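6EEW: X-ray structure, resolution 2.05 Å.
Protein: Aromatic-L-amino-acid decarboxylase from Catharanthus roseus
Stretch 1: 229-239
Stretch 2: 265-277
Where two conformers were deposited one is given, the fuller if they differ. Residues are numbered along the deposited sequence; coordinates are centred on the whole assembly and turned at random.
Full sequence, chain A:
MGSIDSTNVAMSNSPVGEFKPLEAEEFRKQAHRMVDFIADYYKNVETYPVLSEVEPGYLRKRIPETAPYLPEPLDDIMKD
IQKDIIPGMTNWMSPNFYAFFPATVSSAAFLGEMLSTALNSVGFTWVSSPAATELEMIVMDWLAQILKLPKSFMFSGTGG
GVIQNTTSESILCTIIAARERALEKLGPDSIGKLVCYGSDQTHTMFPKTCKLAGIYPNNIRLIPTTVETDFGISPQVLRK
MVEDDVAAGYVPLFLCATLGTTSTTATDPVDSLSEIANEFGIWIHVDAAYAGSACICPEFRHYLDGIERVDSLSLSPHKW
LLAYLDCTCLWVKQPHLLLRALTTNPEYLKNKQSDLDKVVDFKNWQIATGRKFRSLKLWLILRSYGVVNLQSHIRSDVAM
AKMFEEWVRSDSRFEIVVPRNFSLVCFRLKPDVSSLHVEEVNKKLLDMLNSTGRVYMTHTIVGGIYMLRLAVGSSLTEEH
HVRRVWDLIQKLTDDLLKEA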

ATOM      1  N   THR A 229       4.932  35.458   5.228  1.00 61.69           N
ATOM      2  CA  THR A 229       5.963  34.430   5.120  1.00 61.07           C
ATOM      3  C   THR A 229       5.743  33.521   3.913  1.00 61.64           C
ATOM      4  O   THR A 229       6.299  32.416   3.854  1.00 55.22           O
ATOM      5  CB  THR A 229       6.029  33.591   6.397  1.00 59.57           C
ATOM      6  OG1 THR A 229       4.738  33.031   6.674  1.00 62.32           O
ATOM      7  CG2 THR A 229       6.445  34.475   7.577  1.00 53.38           C
ATOM      8  N   ASP A 230       4.932  33.964   2.949  1.00 62.68           N
ATOM      9  CA  ASP A 230       4.511  33.126   1.830  1.00 54.79           C
ATOM     10  C   ASP A 230       3.842  31.842   2.315  1.00 55.37           C
ATOM     11  O   ASP A 230       3.986  30.781   1.698  1.00 55.34           O
ATOM     12  CB  ASP A 230       5.680  32.803   0.901  1.00 50.80           C
ATOM     13  CG  ASP A 230       6.280  34.058   0.263  1.00 62.82           C
ATOM     14  OD1 ASP A 230       5.529  35.047   0.069  1.00 65.26           O
ATOM     15  OD2 ASP A 230       7.487  34.035  -0.076  1.00 64.16           O
ATOM     16  N   PHE A 231       3.113  31.944   3.430  1.00 54.64           N
ATOM     17  CA  PHE A 231       2.351  30.833   4.006  1.00 54.65           C
ATOM     18  C   PHE A 231       3.254  29.664   4.370  1.00 54.94           C
ATOM     19  O   PHE A 231       2.851  28.500   4.285  1.00 58.59           O
ATOM     20  CB  PHE A 231       1.222  30.383   3.074  1.00 54.82           C
ATOM     21  CG  PHE A 231       0.270  31.490   2.714  1.00 55.44           C
ATOM     22  CD1 PHE A 231      -0.646  31.967   3.644  1.00 51.20           C
ATOM     23  CD2 PHE A 231       0.297  32.062   1.451  1.00 55.42           C
ATOM     24  CE1 PHE A 231      -1.522  32.996   3.322  1.00 54.15           C
ATOM     25  CE2 PHE A 231      -0.577  33.082   1.121  1.00 57.13           C
ATOM     26  CZ  PHE A 231      -1.485  33.552   2.056  1.00 56.74           C
ATOM     27  N   GLY A 232       4.500  29.974   4.701  1.00 54.80           N
ATOM     28  CA  GLY A 232       5.365  29.034   5.371  1.00 49.26           C
ATOM     29  C   GLY A 232       5.314  29.259   6.863  1.00 50.60           C
ATOM     30  O   GLY A 232       4.903  30.324   7.320  1.00 60.58           O
ATOM     31  N   ILE A 233       5.685  28.238   7.633  1.00 52.66           N
ATOM     32  CA  ILE A 233       5.621  28.354   9.089  1.00 56.26           C
ATOM     33  C   ILE A 233       6.621  29.390   9.589  1.00 57.98           C
ATOM     34  O   ILE A 233       7.806  29.371   9.230  1.00 56.81           O
ATOM     35  CB  ILE A 233       5.854  26.990   9.754  1.00 55.21           C
ATOM     36  CG1 ILE A 233       4.707  26.034   9.413  1.00 56.76           C
ATOM     37  CG2 ILE A 233       5.970  27.162  11.271  1.00 54.89           C
ATOM     38  CD1 ILE A 233       4.762  24.711  10.152  1.00 45.72           C
ATOM     39  N   SER A 234       6.156  30.296  10.426  1.00 62.23           N
ATOM     40  CA  SER A 234       7.069  31.210  11.095  1.00 63.28           C
ATOM     41  C   SER A 234       7.623  30.548  12.352  1.00 66.33           C
ATOM     42  O   SER A 234       6.841  30.168  13.234  1.00 61.30           O
ATOM     43  CB  SER A 234       6.371  32.503  11.461  1.00 61.30           C
ATOM     44  OG  SER A 234       7.118  33.167  12.457  1.00 56.78           O
ATOM     45  N   PRO A 235       8.944  30.383  12.473  1.00 69.79           N
ATOM     46  CA  PRO A 235       9.485  29.739  13.678  1.00 69.41           C
ATOM     47  C   PRO A 235       9.015  30.409  14.956  1.00 73.10           C
ATOM     48  O   PRO A 235       8.666  29.714  15.915  1.00 76.85           O
ATOM     49  CB  PRO A 235      11.003  29.857  13.486  1.00 67.01           C
ATOM     50  CG  PRO A 235      11.186  29.961  12.013  1.00 67.37           C
ATOM     51  CD  PRO A 235      10.001  30.744  11.516  1.00 70.23           C
ATOM     52  N   GLN A 236       8.991  31.742  14.987  0.57 70.60           N
ATOM     53  CA  GLN A 236       8.519  32.459  16.169  0.57 70.56           C
ATOM     54  C   GLN A 236       7.122  32.002  16.574  0.57 70.62           C
ATOM     55  O   GLN A 236       6.848  31.762  17.758  0.57 71.77           O
ATOM     56  CB  GLN A 236       8.543  33.966  15.900  0.57 70.06           C
ATOM     57  CG  GLN A 236       9.932  34.534  15.596  0.57 71.57           C
ATOM     58  CD  GLN A 236      10.189  34.783  14.106  0.57 69.97           C
ATOM     59  OE1 GLN A 236      10.007  33.895  13.262  0.57 54.22           O
ATOM     60  NE2 GLN A 236      10.624  36.000  13.781  0.57 63.51           N
ATOM     61  N   VAL A 237       6.221  31.885  15.595  1.00 71.59           N
ATOM     62  CA  VAL A 237       4.857  31.430  15.863  1.00 70.17           C
ATOM     63  C   VAL A 237       4.870  30.066  16.546  1.00 65.33           C
ATOM     64  O   VAL A 237       4.226  29.851  17.586  1.00 70.48           O
ATOM     65  CB  VAL A 237       4.047  31.393  14.550  1.00 65.60           C
ATOM     66  CG1 VAL A 237       2.688  30.728  14.771  1.00 68.34           C
ATOM     67  CG2 VAL A 237       3.858  32.799  14.005  1.00 58.86           C
ATOM     68  N   LEU A 238       5.613  29.126  15.969  1.00 60.45           N
ATOM     69  CA  LEU A 238       5.672  27.783  16.528  1.00 59.40           C
ATOM     70  C   LEU A 238       6.272  27.784  17.927  1.00 62.05           C
ATOM     71  O   LEU A 238       5.810  27.047  18.803  1.00 67.27           O
ATOM     72  CB  LEU A 238       6.478  26.881  15.602  1.00 50.12           C
ATOM     73  CG  LEU A 238       6.815  25.466  16.061  1.00 51.50           C
ATOM     74  CD1 LEU A 238       5.552  24.641  16.305  1.00 51.74           C
ATOM     75  CD2 LEU A 238       7.721  24.783  15.019  1.00 47.90           C
ATOM     76  N   ARG A 239       7.322  28.579  18.149  1.00 57.39           N
ATOM     77  CA  ARG A 239       7.932  28.606  19.469  1.00 61.67           C
ATOM     78  C   ARG A 239       6.946  29.114  20.495  1.00 66.56           C
ATOM     79  O   ARG A 239       6.846  28.570  21.604  1.00 66.93           O
ATOM     80  CB  ARG A 239       9.169  29.491  19.487  1.00 64.97           C
ATOM     81  CG  ARG A 239       9.610  29.797  20.907  1.00 71.10           C
ATOM     82  CD  ARG A 239      10.842  30.650  20.926  1.00 67.53           C
ATOM     83  NE  ARG A 239      11.968  29.948  20.324  1.00 67.14           N
ATOM     84  CZ  ARG A 239      12.724  29.070  20.969  1.00 66.81           C
ATOM     85  NH1 ARG A 239      12.477  28.787  22.249  1.00 61.76           N
ATOM     86  NH2 ARG A 239      13.730  28.486  20.332  1.00 65.77           N
ATOM     87  N   THR A 265       2.782  25.038  -2.787  1.00 51.19           N
ATOM     88  CA  THR A 265       4.166  24.614  -2.574  1.00 48.91           C
ATOM     89  C   THR A 265       4.907  25.628  -1.707  1.00 50.88           C
ATOM     90  O   THR A 265       6.039  26.022  -1.996  1.00 58.74           O
ATOM     91  CB  THR A 265       4.905  24.350  -3.893  1.00 50.62           C
ATOM     92  OG1 THR A 265       4.874  25.503  -4.745  1.00 50.83           O
ATOM     93  CG2 THR A 265       4.301  23.171  -4.619  1.00 45.41           C
ATOM     94  N   ALA A 266       4.239  26.081  -0.645  1.00 43.56           N
ATOM     95  CA  ALA A 266       4.931  26.770   0.436  1.00 48.41           C
ATOM     96  C   ALA A 266       6.046  25.885   0.986  1.00 45.66           C
ATOM     97  O   ALA A 266       6.085  24.676   0.759  1.00 48.54           O
ATOM     98  CB  ALA A 266       3.953  27.142   1.549  1.00 44.65           C
ATOM     99  N   THR A 267       6.991  26.506   1.685  1.00 46.05           N
ATOM    100  CA  THR A 267       8.155  25.794   2.208  1.00 48.39           C
ATOM    101  C   THR A 267       8.350  26.157   3.671  1.00 53.65           C
ATOM    102  O   THR A 267       8.577  27.328   3.998  1.00 59.44           O
ATOM    103  CB  THR A 267       9.427  26.134   1.412  1.00 48.93           C
ATOM    104  OG1 THR A 267       9.578  27.554   1.337  1.00 59.00           O
ATOM    105  CG2 THR A 267       9.382  25.590   0.005  1.00 41.75           C
ATOM    106  N   ASP A 268       8.265  25.171   4.532  1.00 47.98           N
ATOM    107  CA  ASP A 268       8.586  25.430   5.928  1.00 50.71           C
ATOM    108  C   ASP A 268      10.093  25.390   6.116  1.00 44.09           C
ATOM    109  O   ASP A 268      10.761  24.534   5.531  1.00 46.85           O
ATOM    110  CB  ASP A 268       7.920  24.400   6.835  1.00 59.10           C
ATOM    111  CG  ASP A 268       6.411  24.407   6.714  1.00 69.01           C
ATOM    112  OD1 ASP A 268       5.824  25.512   6.692  1.00 65.11           O
ATOM    113  OD2 ASP A 268       5.822  23.306   6.620  1.00 79.48           O
ATOM    114  N   PRO A 269      10.650  26.283   6.942  1.00 50.59           N
ATOM    115  CA  PRO A 269      12.114  26.385   7.051  1.00 52.68           C
ATOM    116  C   PRO A 269      12.659  25.266   7.924  1.00 53.36           C
ATOM    117  O   PRO A 269      12.524  25.292   9.151  1.00 49.70           O
ATOM    118  CB  PRO A 269      12.319  27.774   7.682  1.00 51.66           C
ATOM    119  CG  PRO A 269      11.095  27.988   8.511  1.00 53.72           C
ATOM    120  CD  PRO A 269       9.959  27.275   7.782  1.00 52.96           C
ATOM    121  N   VAL A 270      13.279  24.273   7.285  1.00 50.85           N
ATOM    122  CA  VAL A 270      13.779  23.115   8.021  1.00 51.38           C
ATOM    123  C   VAL A 270      14.817  23.529   9.055  1.00 55.42           C
ATOM    124  O   VAL A 270      14.814  23.035  10.189  1.00 56.12           O
ATOM    125  CB  VAL A 270      14.348  22.069   7.044  1.00 54.47           C
ATOM    126  CG1 VAL A 270      15.129  21.021   7.803  1.00 53.56           C
ATOM    127  CG2 VAL A 270      13.221  21.424   6.245  1.00 57.51           C
ATOM    128  N   ASP A 271      15.708  24.456   8.691  1.00 60.55           N
ATOM    129  CA  ASP A 271      16.862  24.762   9.537  1.00 59.94           C
ATOM    130  C   ASP A 271      16.443  25.343  10.884  1.00 53.24           C
ATOM    131  O   ASP A 271      16.958  24.925  11.927  1.00 56.50           O
ATOM    132  CB  ASP A 271      17.822  25.710   8.807  1.00 61.04           C
ATOM    133  CG  ASP A 271      17.103  26.850   8.122  1.00 68.46           C
ATOM    134  OD1 ASP A 271      15.871  26.969   8.335  1.00 66.31           O
ATOM    135  OD2 ASP A 271      17.760  27.601   7.355  1.00 76.22           O
ATOM    136  N   SER A 272      15.535  26.328  10.890  1.00 49.64           N
ATOM    137  CA  SER A 272      15.103  26.920  12.163  1.00 54.58           C
ATOM    138  C   SER A 272      14.119  26.024  12.922  1.00 60.20           C
ATOM    139  O   SER A 272      14.207  25.885  14.160  1.00 58.85           O
ATOM    140  CB  SER A 272      14.475  28.290  11.916  1.00 54.29           C
ATOM    141  OG  SER A 272      13.448  28.207  10.947  1.00 59.74           O
ATOM    142  N   LEU A 273      13.170  25.414  12.195  1.00 60.67           N
ATOM    143  CA  LEU A 273      12.160  24.587  12.845  1.00 56.17           C
ATOM    144  C   LEU A 273      12.785  23.376  13.514  1.00 58.16           C
ATOM    145  O   LEU A 273      12.358  22.974  14.599  1.00 61.93           O
ATOM    146  CB  LEU A 273      11.097  24.146  11.839  1.00 49.73           C
ATOM    147  CG  LEU A 273      10.227  25.243  11.234  1.00 47.30           C
ATOM    148  CD1 LEU A 273       9.253  24.652  10.233  1.00 44.85           C
ATOM    149  CD2 LEU A 273       9.490  26.006  12.325  1.00 46.98           C
ATOM    150  N   SER A 274      13.780  22.767  12.877  1.00 58.63           N
ATOM    151  CA  SER A 274      14.395  21.590  13.478  1.00 60.53           C
ATOM    152  C   SER A 274      15.151  21.965  14.737  1.00 66.07           C
ATOM    153  O   SER A 274      15.176  21.200  15.706  1.00 66.82           O
ATOM    154  CB  SER A 274      15.318  20.901  12.476  1.00 59.61           C
ATOM    155  OG  SER A 274      16.356  21.773  12.068  1.00 67.47           O
ATOM    156  N   GLU A 275      15.800  23.132  14.730  1.00 67.74           N
ATOM    157  CA  GLU A 275      16.415  23.638  15.950  1.00 70.38           C
ATOM    158  C   GLU A 275      15.390  23.710  17.070  1.00 61.41           C
ATOM    159  O   GLU A 275      15.679  23.348  18.221  1.00 48.90           O
ATOM    160  CB  GLU A 275      17.031  25.014  15.692  1.00 79.14           C
ATOM    161  CG  GLU A 275      18.050  25.432  16.734  1.00 92.00           C
ATOM    162  CD  GLU A 275      19.283  24.546  16.740  1.00100.63           C
ATOM    163  OE1 GLU A 275      20.158  24.728  15.862  1.00102.24           O
ATOM    164  OE2 GLU A 275      19.371  23.662  17.622  1.00103.90           O
ATOM    165  N   ILE A 276      14.172  24.156  16.745  1.00 61.19           N
ATOM    166  CA  ILE A 276      13.128  24.202  17.770  1.00 56.07           C
ATOM    167  C   ILE A 276      12.719  22.783  18.184  1.00 48.28           C
ATOM    168  O   ILE A 276      12.557  22.483  19.374  1.00 51.14           O
ATOM    169  CB  ILE A 276      11.921  25.009  17.267  1.00 59.30           C
ATOM    170  CG1 ILE A 276      12.322  26.457  17.022  1.00 66.97           C
ATOM    171  CG2 ILE A 276      10.836  25.011  18.317  1.00 60.31           C
ATOM    172  CD1 ILE A 276      11.238  27.271  16.375  1.00 70.58           C
ATOM    173  N   ALA A 277      12.573  21.882  17.218  1.00 48.52           N
ATOM    174  CA  ALA A 277      12.190  20.515  17.567  1.00 55.53           C
ATOM    175  C   ALA A 277      13.201  19.930  18.544  1.00 60.85           C
ATOM    176  O   ALA A 277      12.831  19.386  19.594  1.00 47.90           O
ATOM    177  CB  ALA A 277      12.069  19.654  16.314  1.00 53.90           C
TER

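Each stretch begins as loop and ends as the first turns of a helix, 235-239 in one and 270-277 in the other. The two helices run in nearly the same direction, their axes 16° apart and 10.0 Å from each other at closest approach, so the two chains climb side by side from adjoining loops. The CA atoms are nearest in the loops, 4.9 Å between G232 CA and D268 CA, and lie farther apart in the helices, at 7.0 Å between R239 CA and I276 CA.

A type I' turn from T229 to G232 opens the first stretch, closed by the bond from G232 N to T229 O (3.1 Å) and joined by one from T229 OG1 to G232 O (2.8 Å). Glycine suits the end of this turn: a CB at G232 would point at the second stretch and sit only 2.7 Å from T267 O, a clash. Nearby, the small methyl of A266 fits against the turn's backbone, its CB 3.2 Å from F231 O and 3.6 Å from D230 O.

The single hydrogen bond between the stretches runs from I233 N to D268 OD1, 2.9 Å long with an angle of 153° at the hydrogen. The CB of D268 points sideways, but with chi1 in the m well the end of the side chain comes nearer the first stretch. An aspartate serves well here because its short side chain can accept a hydrogen bond from a backbone NH with one oxygen while the other, OD2, is hydrogen-bonded elsewhere in the structure; the buried group is thus satisfied at both oxygens.

Beyond this polar link the contact is largely apolar. L273 lies at its centre, its CD2 3.4 Å from L238 CD2, 3.9 Å from I233 CG2 and 4.3 Å from P235 CB. One methyl, CD2, touches all three neighbours, and an apolar leucine suits a site lined by such side chains. I276, one turn on, has the largest area covered by the other stretch; its CD1 packs 3.9 Å from P235 CB.

P235 is well placed at the first turn of its helix, where a proline's missing NH costs no helical hydrogen bond, and its CB points toward the second stretch. P235 CG lies 4.0 Å from P269 CG and 3.1 Å from S272 OG, a close contact that the small serine side chain accommodates. At the margin, R239 reaches over with its guanidinium end, NH2 lying 4.1 Å from I276 CG1, while NH1 and NH2 find hydrogen bonds just outside the stretches. Altogether 553 Å² is buried, summed over both sides.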